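Local coordinates for endo-arabinase (Bacteroides thetaiotaomicron, PDB 5C0P), which probably hydrolyses O-glycosidic bonds in arabinan, as a metal-binding member of glycoside hydrolase family 43, at residues T158-I163 / L182-E187; T107-S112 / T120-K125; R25-F30 / Q282-V287. All blocks are in the same frame, centred on the assembly; numbering follows the deposited sequence.

Contact 1 (T158-I163 / L182-E187); sequences TIDGEI and LFKASE. With MG (magnesium ion), chain B.
Glu162 and Lys184 form an antiparallel non-hydrogen-bonded pair between strands 162-168 and 178-184, neighbours in one blade of the family 43 beta-propeller. Their side chains extend next to each other from the sheet, yet Glu162 OE2 and Lys184 NZ remain 4.3 Å apart, beyond a salt bridge; the other oxygen, Glu162 OE1, is hydrogen-bonded to Tyr164 OH. On the opposite face of the sheet Ile163 and Phe183 also lie alongside each other, with Ile163 CB over one ring face and Ile163 CD1 3.7 Å from Phe183 CZ. Where the strands run out, the Asp160 carboxylate grips Ser186 with two syn lone pairs: OD1 takes Ser186 N at 3.0 Å and OD2 takes Ser186 OG in a short bond of 2.5 Å. CG anti to the backbone N (chi1 -151°) sends the carboxylate that way, and Asn202 also bonds OD1. An alanine in place of Asp160 would probably leave Ser186 N without its mate and the Ser186 hydroxyl free to turn. Just before this turn, at the end of helix 155-158, Thr158 O binds magnesium at 2.1 Å, five waters completing the octahedron. One of these waters donates to both Asp160 O, at 2.7 Å, and Glu162 OE2, at 2.6 Å.

Contact 2 (T107-S112 / T120-K125); sequences TSILVS and TPLVNK
Leu122, Val111 and Thr120 carry the largest share of this beta-hairpin contact, in which strand 103-112 is joined by the short strand 120-121 at the outside of a four-stranded antiparallel propeller blade. Val111 and Thr120 are a hydrogen-bonded pair: Val111 N reaches Thr120 O at 2.8 Å, and Thr120 N returns to Val111 O at 3.0 Å. Their side chains stand on the same face of the sheet, and one water links Val111 O with Thr120 OG1. Pro121, which has no N-H to give, occupies the next, non-hydrogen-bonded position opposite Leu110. The two side chains diverge there, although Leu110 CD2 still comes within 3.8 Å of Pro121 N. Leu122 N bonds Ile109 O at 2.9 Å. CG of Leu122 stands anti to the backbone N (chi1 -178°), and from there the two methyls part toward two residues of the longer strand. Leu122 CD2 lies 3.8 Å from Ile109 CG2, the two side chains alongside each other, while Leu122 CD1 meets Val111 CG1 at 4.1 Å in a slanting crossing. Strand 91-100 also touches Ile109, through Phe95, and Val111, through Tyr93. Toward Val123 and Lys125 the two segments are linked by water: one water accepts from Ile109 N and donates to Lys125 O. A second water accepts from Ser108 OG and donates to Ile109 O and to Val123 O, the last at 2.8 Å.

Contact 3 (R25-F30 / Q282-V287); sequences RLRDPF and QTEHPV
The seam between the first and last blades of the propeller brings Arg27, in the loop leading to strand 30-34, against Glu284, just ahead of strand 285-290. Arg27 NH1 makes a salt bridge with Glu284 OE2 at 2.9 Å, meeting the anti lone pair of that oxygen, which sits at the edge of the guanidinium, 4° out of its plane. The carboxylate itself is turned 71° from that plane. Arg27 NH2 bonds Asn280 OD1, so neighbouring residues help fix the rotation of the guanidinium, while NE bonds a Tris molecule, probably from the crystallisation liquor. Further in, Pro286 receives two apolar side chains: Leu26 crosses it at about a right angle, CD1 to Pro286 CD 4.0 Å, and Pro29 CG meets Pro286 CB at 4.0 Å. The backbone adds a weak bond, Leu26 N to Glu284 O, 3.1 Å. Arg25 lies alongside His285, its NH2 3.7 Å from His285 CB and bonded to Ser22 O. His285 ND1 in turn holds Thr283 O at 2.9 Å. Pro29 has its side chain about 6 Å from that of His261, a magnesium ligand. The arrangement is that of a beta-propeller ring closed by packing of its first blade against its last.

The three contacts occupy separate parts of the propeller and share no strand, their centres lying 24 to 27 Å apart and their nearest atoms about 11 to 13 Å. Contact 3 spans almost the whole chain, bringing the region before strand 30-34 to strand 285-290; contacts 2 and 1, in that order, fall within the residues between. Those two are local, each pairing neighbouring antiparallel strands within its own blade, 103-112 with 120-121 and 162-168 with 178-184. Contact 3 instead joins different sheets. Together they illustrate two levels of construction: blades made from sequence neighbours, and a ring completed where early and late parts of the chain meet, close to the magnesium ligand His261.

Contact 1 (T158-I163 / L182-E187)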
loop_
_atom_site.group_PDB
_atom_site.type_symbol
_atom_site.label_atom_id
_atom_site.label_comp_id
_atom_site.label_asym_id
_atom_site.label_seq_id
_atom_site.Cartn_x
_atom_site.Cartn_y
_atom_site.Cartn_z
ATOM N N THR A 158 -6.366 -13.826 -12.151
ATOM C CA THR A 158 -5.996 -15.045 -11.423
ATOM C C THR A 158 -7.157 -15.791 -10.774
ATOM O O THR A 158 -6.978 -16.923 -10.312
ATOM C CB THR A 158 -4.963 -14.742 -10.321
ATOM O OG1 THR A 158 -5.523 -13.819 -9.376
ATOM C CG2 THR A 158 -3.721 -14.136 -10.931
ATOM N N ILE A 159 -8.330 -15.155 -10.743
ATOM C CA ILE A 159 -9.535 -15.662 -10.069
ATOM C C ILE A 159 -9.409 -15.636 -8.546
ATOM O O ILE A 159 -10.080 -14.847 -7.878
ATOM C CB ILE A 159 -9.992 -17.054 -10.574
ATOM C CG1 ILE A 159 -9.946 -17.115 -12.101
ATOM C CG2 ILE A 159 -11.393 -17.355 -10.072
ATOM C CD1 ILE A 159 -10.768 -16.035 -12.789
ATOM N N ASP A 160 -8.561 -16.504 -8.002
ATOM C CA ASP A 160 -8.154 -16.423 -6.607
ATOM C C ASP A 160 -6.983 -15.436 -6.588
ATOM O O ASP A 160 -5.893 -15.751 -7.077
ATOM C CB ASP A 160 -7.712 -17.806 -6.105
ATOM C CG ASP A 160 -7.931 -17.996 -4.611
ATOM O OD1 ASP A 160 -8.326 -17.026 -3.925
ATOM O OD2 ASP A 160 -7.700 -19.132 -4.123
ATOM N N GLY A 161 -7.226 -14.233 -6.070
ATOM C CA GLY A 161 -6.230 -13.172 -6.058
ATOM C C GLY A 161 -4.964 -13.646 -5.379
ATOM O O GLY A 161 -5.027 -14.467 -4.464
ATOM N N GLU A 162 -3.820 -13.137 -5.834
ATOM C CA GLU A 162 -2.527 -13.609 -5.366
ATOM C C GLU A 162 -1.699 -12.461 -4.795
ATOM O O GLU A 162 -1.799 -11.327 -5.248
ATOM C CB GLU A 162 -1.777 -14.266 -6.527
ATOM C CG GLU A 162 -2.458 -15.555 -7.030
ATOM C CD GLU A 162 -1.859 -16.121 -8.310
ATOM O OE1 GLU A 162 -0.932 -15.507 -8.887
ATOM O OE2 GLU A 162 -2.330 -17.200 -8.746
ATOM N N ILE A 163 -0.881 -12.766 -3.795
ATOM C CA ILE A 163 0.082 -11.807 -3.269
ATOM C C ILE A 163 1.487 -12.404 -3.383
ATOM O O ILE A 163 1.702 -13.581 -3.051
ATOM C CB ILE A 163 -0.252 -11.408 -1.810
ATOM C CG1 ILE A 163 -1.486 -10.507 -1.815
ATOM C CG2 ILE A 163 0.928 -10.688 -1.159
ATOM C CD1 ILE A 163 -2.018 -10.133 -0.435
ATOM N N LEU A 182 3.130 -15.815 -2.123
ATOM C CA LEU A 182 2.973 -15.924 -0.670
ATOM C C LEU A 182 1.709 -16.683 -0.279
ATOM O O LEU A 182 1.751 -17.600 0.548
ATOM C CB LEU A 182 2.960 -14.527 -0.045
ATOM C CG LEU A 182 4.227 -13.707 -0.311
ATOM C CD1 LEU A 182 4.222 -12.447 0.528
ATOM C CD2 LEU A 182 5.482 -14.508 -0.033
ATOM N N PHE A 183 0.590 -16.293 -0.878
ATOM C CA PHE A 183 -0.688 -16.961 -0.639
ATOM C C PHE A 183 -1.724 -16.447 -1.608
ATOM O O PHE A 183 -1.504 -15.432 -2.278
ATOM C CB PHE A 183 -1.181 -16.779 0.811
ATOM C CG PHE A 183 -1.345 -15.346 1.247
ATOM C CD1 PHE A 183 -2.514 -14.639 0.976
ATOM C CD2 PHE A 183 -0.347 -14.725 1.976
ATOM C CE1 PHE A 183 -2.666 -13.327 1.405
ATOM C CE2 PHE A 183 -0.492 -13.418 2.416
ATOM C CZ PHE A 183 -1.651 -12.718 2.127
ATOM N N LYS A 184 -2.833 -17.171 -1.684
ATOM C CA LYS A 184 -4.005 -16.733 -2.419
ATOM C C LYS A 184 -5.054 -16.287 -1.413
ATOM O O LYS A 184 -5.090 -16.786 -0.291
ATOM C CB LYS A 184 -4.534 -17.873 -3.281
ATOM C CG LYS A 184 -3.504 -18.405 -4.263
ATOM C CD LYS A 184 -4.053 -19.533 -5.117
ATOM C CE LYS A 184 -3.075 -19.854 -6.244
ATOM N NZ LYS A 184 -3.561 -20.972 -7.104
ATOM N N ALA A 185 -5.913 -15.361 -1.821
ATOM C CA ALA A 185 -6.881 -14.763 -0.902
ATOM C C ALA A 185 -7.786 -15.794 -0.222
ATOM O O ALA A 185 -8.163 -15.624 0.947
ATOM C CB ALA A 185 -7.714 -13.701 -1.610
ATOM N N SER A 186 -8.130 -16.863 -0.936
ATOM C CA SER A 186 -9.043 -17.871 -0.387
ATOM C C SER A 186 -8.480 -18.603 0.842
ATOM O O SER A 186 -9.215 -19.311 1.541
ATOM C CB SER A 186 -9.412 -18.900 -1.454
ATOM O OG SER A 186 -8.289 -19.717 -1.735
ATOM N N GLU A 187 -7.185 -18.446 1.105
ATOM C CA GLU A 187 -6.576 -19.085 2.268
ATOM C C GLU A 187 -7.046 -18.461 3.582
ATOM O O GLU A 187 -6.942 -19.083 4.644
ATOM C CB GLU A 187 -5.055 -19.038 2.160
ATOM C CG GLU A 187 -4.561 -19.805 0.953
ATOM C CD GLU A 187 -3.060 -19.835 0.828
ATOM O OE1 GLU A 187 -2.356 -19.988 1.862
ATOM O OE2 GLU A 187 -2.590 -19.724 -0.321
HETATM MG MG MG B . -5.780 -18.680 -10.167
HETATM O O HOH W 1 -4.830 -17.875 -8.447
HETATM O O HOH W 2 -7.203 -19.537 -8.930
HETATM O O HOH W 3 -4.217 -17.937 -11.348
HETATM O O HOH W 4 -4.664 -20.400 -10.006
HETATM O O HOH W 5 -6.813 -19.310 -11.886
#

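Contact 2 (T107-S112 / T120-K125)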
loop_
_atom_site.group_PDB
_atom_site.type_symbol
_atom_site.label_atom_id
_atom_site.label_comp_id
_atom_site.label_asym_id
_atom_site.label_seq_id
_atom_site.Cartn_x
_atom_site.Cartn_y
_atom_site.Cartn_z
ATOM N N THR A 107 2.812 -1.682 -10.935
ATOM C CA THR A 107 3.261 -0.638 -10.030
ATOM C C THR A 107 4.630 -0.184 -10.503
ATOM O O THR A 107 5.471 -1.014 -10.849
ATOM C CB THR A 107 3.339 -1.173 -8.591
ATOM O OG1 THR A 107 2.045 -1.643 -8.198
ATOM C CG2 THR A 107 3.818 -0.087 -7.621
ATOM N N SER A 108 4.853 1.124 -10.556
ATOM C CA SER A 108 6.194 1.611 -10.860
ATOM C C SER A 108 6.709 2.531 -9.768
ATOM O O SER A 108 5.948 2.968 -8.884
ATOM C CB SER A 108 6.307 2.233 -12.260
ATOM O OG SER A 108 5.779 3.525 -12.282
ATOM N N ILE A 109 8.013 2.776 -9.809
ATOM C CA ILE A 109 8.704 3.495 -8.752
ATOM C C ILE A 109 9.247 4.814 -9.289
ATOM O O ILE A 109 9.853 4.867 -10.370
ATOM C CB ILE A 109 9.841 2.644 -8.170
ATOM C CG1 ILE A 109 9.269 1.344 -7.588
ATOM C CG2 ILE A 109 10.626 3.436 -7.109
ATOM C CD1 ILE A 109 10.331 0.316 -7.152
ATOM N N LEU A 110 8.990 5.885 -8.540
ATOM C CA LEU A 110 9.430 7.223 -8.919
ATOM C C LEU A 110 10.201 7.796 -7.746
ATOM O O LEU A 110 10.015 7.357 -6.608
ATOM C CB LEU A 110 8.227 8.104 -9.261
ATOM C CG LEU A 110 7.352 7.535 -10.387
ATOM C CD1 LEU A 110 6.178 6.699 -9.844
ATOM C CD2 LEU A 110 6.867 8.639 -11.274
ATOM N N VAL A 111 11.061 8.772 -8.008
ATOM C CA VAL A 111 11.989 9.233 -6.974
ATOM C C VAL A 111 12.025 10.760 -6.876
ATOM O O VAL A 111 11.844 11.462 -7.873
ATOM C CB VAL A 111 13.416 8.664 -7.223
ATOM C CG1 VAL A 111 14.004 9.184 -8.546
ATOM C CG2 VAL A 111 14.355 8.946 -6.030
ATOM N N SER A 112 12.262 11.261 -5.662
ATOM C CA SER A 112 12.410 12.696 -5.424
ATOM C C SER A 112 13.417 12.920 -4.313
ATOM O O SER A 112 13.656 12.022 -3.497
ATOM C CB SER A 112 11.069 13.314 -5.010
ATOM O OG SER A 112 11.200 14.713 -4.796
ATOM N N THR A 120 10.101 11.881 -10.236
ATOM C CA THR A 120 10.372 11.518 -11.626
ATOM C C THR A 120 10.575 10.006 -11.683
ATOM O O THR A 120 10.992 9.393 -10.703
ATOM C CB THR A 120 11.601 12.258 -12.189
ATOM O OG1 THR A 120 12.756 11.897 -11.433
ATOM C CG2 THR A 120 11.402 13.756 -12.111
ATOM N N PRO A 121 10.264 9.386 -12.827
ATOM C CA PRO A 121 10.369 7.923 -12.902
ATOM C C PRO A 121 11.786 7.423 -12.620
ATOM O O PRO A 121 12.753 7.923 -13.205
ATOM C CB PRO A 121 9.978 7.623 -14.351
ATOM C CG PRO A 121 9.130 8.780 -14.759
ATOM C CD PRO A 121 9.711 9.972 -14.059
ATOM N N LEU A 122 11.899 6.448 -11.726
ATOM C CA LEU A 122 13.198 5.857 -11.426
ATOM C C LEU A 122 13.670 5.091 -12.652
ATOM O O LEU A 122 14.813 5.249 -13.097
ATOM C CB LEU A 122 13.099 4.966 -10.187
ATOM C CG LEU A 122 14.404 4.325 -9.734
ATOM C CD1 LEU A 122 15.450 5.390 -9.384
ATOM C CD2 LEU A 122 14.130 3.379 -8.564
ATOM N N VAL A 123 12.771 4.265 -13.194
ATOM C CA VAL A 123 12.866 3.721 -14.545
ATOM C C VAL A 123 11.475 3.873 -15.165
ATOM O O VAL A 123 10.471 3.908 -14.434
ATOM C CB VAL A 123 13.293 2.231 -14.573
ATOM C CG1 VAL A 123 14.675 2.050 -13.945
ATOM C CG2 VAL A 123 12.274 1.356 -13.875
ATOM N N ASN A 124 11.414 3.978 -16.491
ATOM C CA ASN A 124 10.137 4.227 -17.162
ATOM C C ASN A 124 9.385 2.947 -17.529
ATOM O O ASN A 124 9.043 2.701 -18.695
ATOM C CB ASN A 124 10.327 5.106 -18.390
ATOM C CG ASN A 124 9.006 5.645 -18.925
ATOM O OD1 ASN A 124 8.022 5.738 -18.184
ATOM N ND2 ASN A 124 8.978 5.991 -20.207
ATOM N N LYS A 125 9.139 2.131 -16.509
ATOM C CA LYS A 125 8.375 0.898 -16.658
ATOM C C LYS A 125 8.041 0.359 -15.278
ATOM O O LYS A 125 8.662 0.743 -14.282
ATOM C CB LYS A 125 9.149 -0.155 -17.451
ATOM C CG LYS A 125 10.435 -0.622 -16.818
ATOM C CD LYS A 125 11.064 -1.699 -17.700
ATOM C CE LYS A 125 12.509 -1.979 -17.312
ATOM N NZ LYS A 125 13.223 -2.808 -18.334
HETATM O O HOH W 6 8.387 4.812 -12.747
HETATM O O HOH W 7 9.522 1.059 -11.520
HETATM O O HOH W 8 12.990 13.687 -9.161
#

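Contact 3 (R25-F30 / Q282-V287)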
loop_
_atom_site.group_PDB
_atom_site.type_symbol
_atom_site.label_atom_id
_atom_site.label_comp_id
_atom_site.label_asym_id
_atom_site.label_seq_id
_atom_site.Cartn_x
_atom_site.Cartn_y
_atom_site.Cartn_z
ATOM N N ARG A 25 -11.413 13.280 1.699
ATOM C CA ARG A 25 -12.118 12.260 0.934
ATOM C C ARG A 25 -11.134 11.642 -0.050
ATOM O O ARG A 25 -10.770 12.252 -1.055
ATOM C CB ARG A 25 -13.314 12.874 0.200
ATOM C CG ARG A 25 -14.395 13.386 1.126
ATOM C CD ARG A 25 -15.043 12.244 1.900
ATOM N NE ARG A 25 -16.091 12.721 2.801
ATOM C CZ ARG A 25 -15.876 13.151 4.043
ATOM N NH1 ARG A 25 -16.898 13.562 4.783
ATOM N NH2 ARG A 25 -14.647 13.175 4.554
ATOM N N LEU A 26 -10.683 10.429 0.259
ATOM C CA LEU A 26 -9.672 9.755 -0.538
ATOM C C LEU A 26 -9.627 8.290 -0.130
ATOM O O LEU A 26 -10.160 7.911 0.919
ATOM C CB LEU A 26 -8.299 10.424 -0.360
ATOM C CG LEU A 26 -7.853 10.753 1.076
ATOM C CD1 LEU A 26 -7.165 9.564 1.732
ATOM C CD2 LEU A 26 -6.937 11.983 1.105
ATOM N N ARG A 27 -9.025 7.479 -0.985
ATOM C CA ARG A 27 -8.862 6.054 -0.747
ATOM C C ARG A 27 -7.406 5.747 -0.453
ATOM O O ARG A 27 -6.515 6.534 -0.783
ATOM C CB ARG A 27 -9.274 5.268 -1.993
ATOM C CG ARG A 27 -10.741 5.389 -2.361
ATOM C CD ARG A 27 -11.059 4.584 -3.627
ATOM N NE ARG A 27 -10.820 3.153 -3.436
ATOM C CZ ARG A 27 -11.701 2.328 -2.887
ATOM N NH1 ARG A 27 -12.885 2.784 -2.484
ATOM N NH2 ARG A 27 -11.405 1.042 -2.747
ATOM N N ASP A 28 -7.177 4.591 0.166
ATOM C CA ASP A 28 -5.837 4.011 0.279
ATOM C C ASP A 28 -4.795 4.920 0.935
ATOM O O ASP A 28 -3.689 5.056 0.408
ATOM C CB ASP A 28 -5.354 3.589 -1.120
ATOM C CG ASP A 28 -6.426 2.820 -1.902
ATOM O OD1 ASP A 28 -7.129 1.978 -1.309
ATOM O OD2 ASP A 28 -6.585 3.064 -3.116
ATOM N N PRO A 29 -5.130 5.537 2.085
ATOM C CA PRO A 29 -4.213 6.551 2.626
ATOM C C PRO A 29 -2.952 5.986 3.271
ATOM O O PRO A 29 -2.994 5.251 4.266
ATOM C CB PRO A 29 -5.066 7.259 3.680
ATOM C CG PRO A 29 -5.989 6.191 4.173
ATOM C CD PRO A 29 -6.309 5.347 2.955
ATOM N N PHE A 30 -1.825 6.338 2.673
ATOM C CA PHE A 30 -0.516 5.963 3.186
ATOM C C PHE A 30 0.098 7.200 3.829
ATOM O O PHE A 30 0.207 8.245 3.191
ATOM C CB PHE A 30 0.359 5.482 2.027
ATOM C CG PHE A 30 1.706 4.960 2.451
ATOM C CD1 PHE A 30 2.727 5.840 2.800
ATOM C CD2 PHE A 30 1.963 3.598 2.490
ATOM C CE1 PHE A 30 3.973 5.375 3.190
ATOM C CE2 PHE A 30 3.214 3.120 2.873
ATOM C CZ PHE A 30 4.218 4.010 3.226
ATOM N N GLN A 282 -18.548 5.918 -1.962
ATOM C CA GLN A 282 -19.292 7.167 -1.776
ATOM C C GLN A 282 -18.590 8.209 -0.915
ATOM O O GLN A 282 -18.441 9.355 -1.335
ATOM C CB GLN A 282 -20.709 6.914 -1.247
ATOM C CG GLN A 282 -21.574 6.100 -2.185
ATOM N N THR A 283 -18.179 7.820 0.288
ATOM C CA THR A 283 -17.647 8.781 1.248
ATOM C C THR A 283 -16.340 8.336 1.885
ATOM O O THR A 283 -16.082 8.674 3.048
ATOM C CB THR A 283 -18.642 9.033 2.390
ATOM O OG1 THR A 283 -18.987 7.780 2.995
ATOM C CG2 THR A 283 -19.909 9.713 1.869
ATOM N N GLU A 284 -15.517 7.597 1.137
ATOM C CA GLU A 284 -14.248 7.088 1.667
ATOM C C GLU A 284 -13.419 8.209 2.282
ATOM O O GLU A 284 -13.200 9.249 1.657
ATOM C CB GLU A 284 -13.411 6.425 0.568
ATOM C CG GLU A 284 -14.139 5.353 -0.244
ATOM C CD GLU A 284 -14.656 5.884 -1.568
ATOM O OE1 GLU A 284 -15.334 6.926 -1.573
ATOM O OE2 GLU A 284 -14.362 5.267 -2.608
ATOM N N HIS A 285 -12.936 7.987 3.497
ATOM C CA HIS A 285 -12.125 8.983 4.191
ATOM C C HIS A 285 -11.095 8.269 5.056
ATOM O O HIS A 285 -11.285 7.103 5.432
ATOM C CB HIS A 285 -13.017 9.873 5.059
ATOM C CG HIS A 285 -13.841 9.110 6.051
ATOM N ND1 HIS A 285 -15.137 8.726 5.790
ATOM C CD2 HIS A 285 -13.544 8.651 7.286
ATOM C CE1 HIS A 285 -15.612 8.063 6.834
ATOM N NE2 HIS A 285 -14.664 7.999 7.754
ATOM N N PRO A 286 -9.985 8.949 5.369
ATOM C CA PRO A 286 -8.938 8.281 6.149
ATOM C C PRO A 286 -9.330 8.079 7.595
ATOM O O PRO A 286 -9.893 8.969 8.234
ATOM C CB PRO A 286 -7.748 9.246 6.058
ATOM C CG PRO A 286 -8.344 10.579 5.704
ATOM C CD PRO A 286 -9.568 10.274 4.879
ATOM N N VAL A 287 -9.026 6.889 8.090
ATOM C CA VAL A 287 -9.178 6.556 9.489
ATOM C C VAL A 287 -7.759 6.317 9.987
ATOM O O VAL A 287 -7.058 5.438 9.484
ATOM C CB VAL A 287 -10.025 5.289 9.654
ATOM C CG1 VAL A 287 -10.123 4.896 11.124
ATOM C CG2 VAL A 287 -11.424 5.503 9.064
#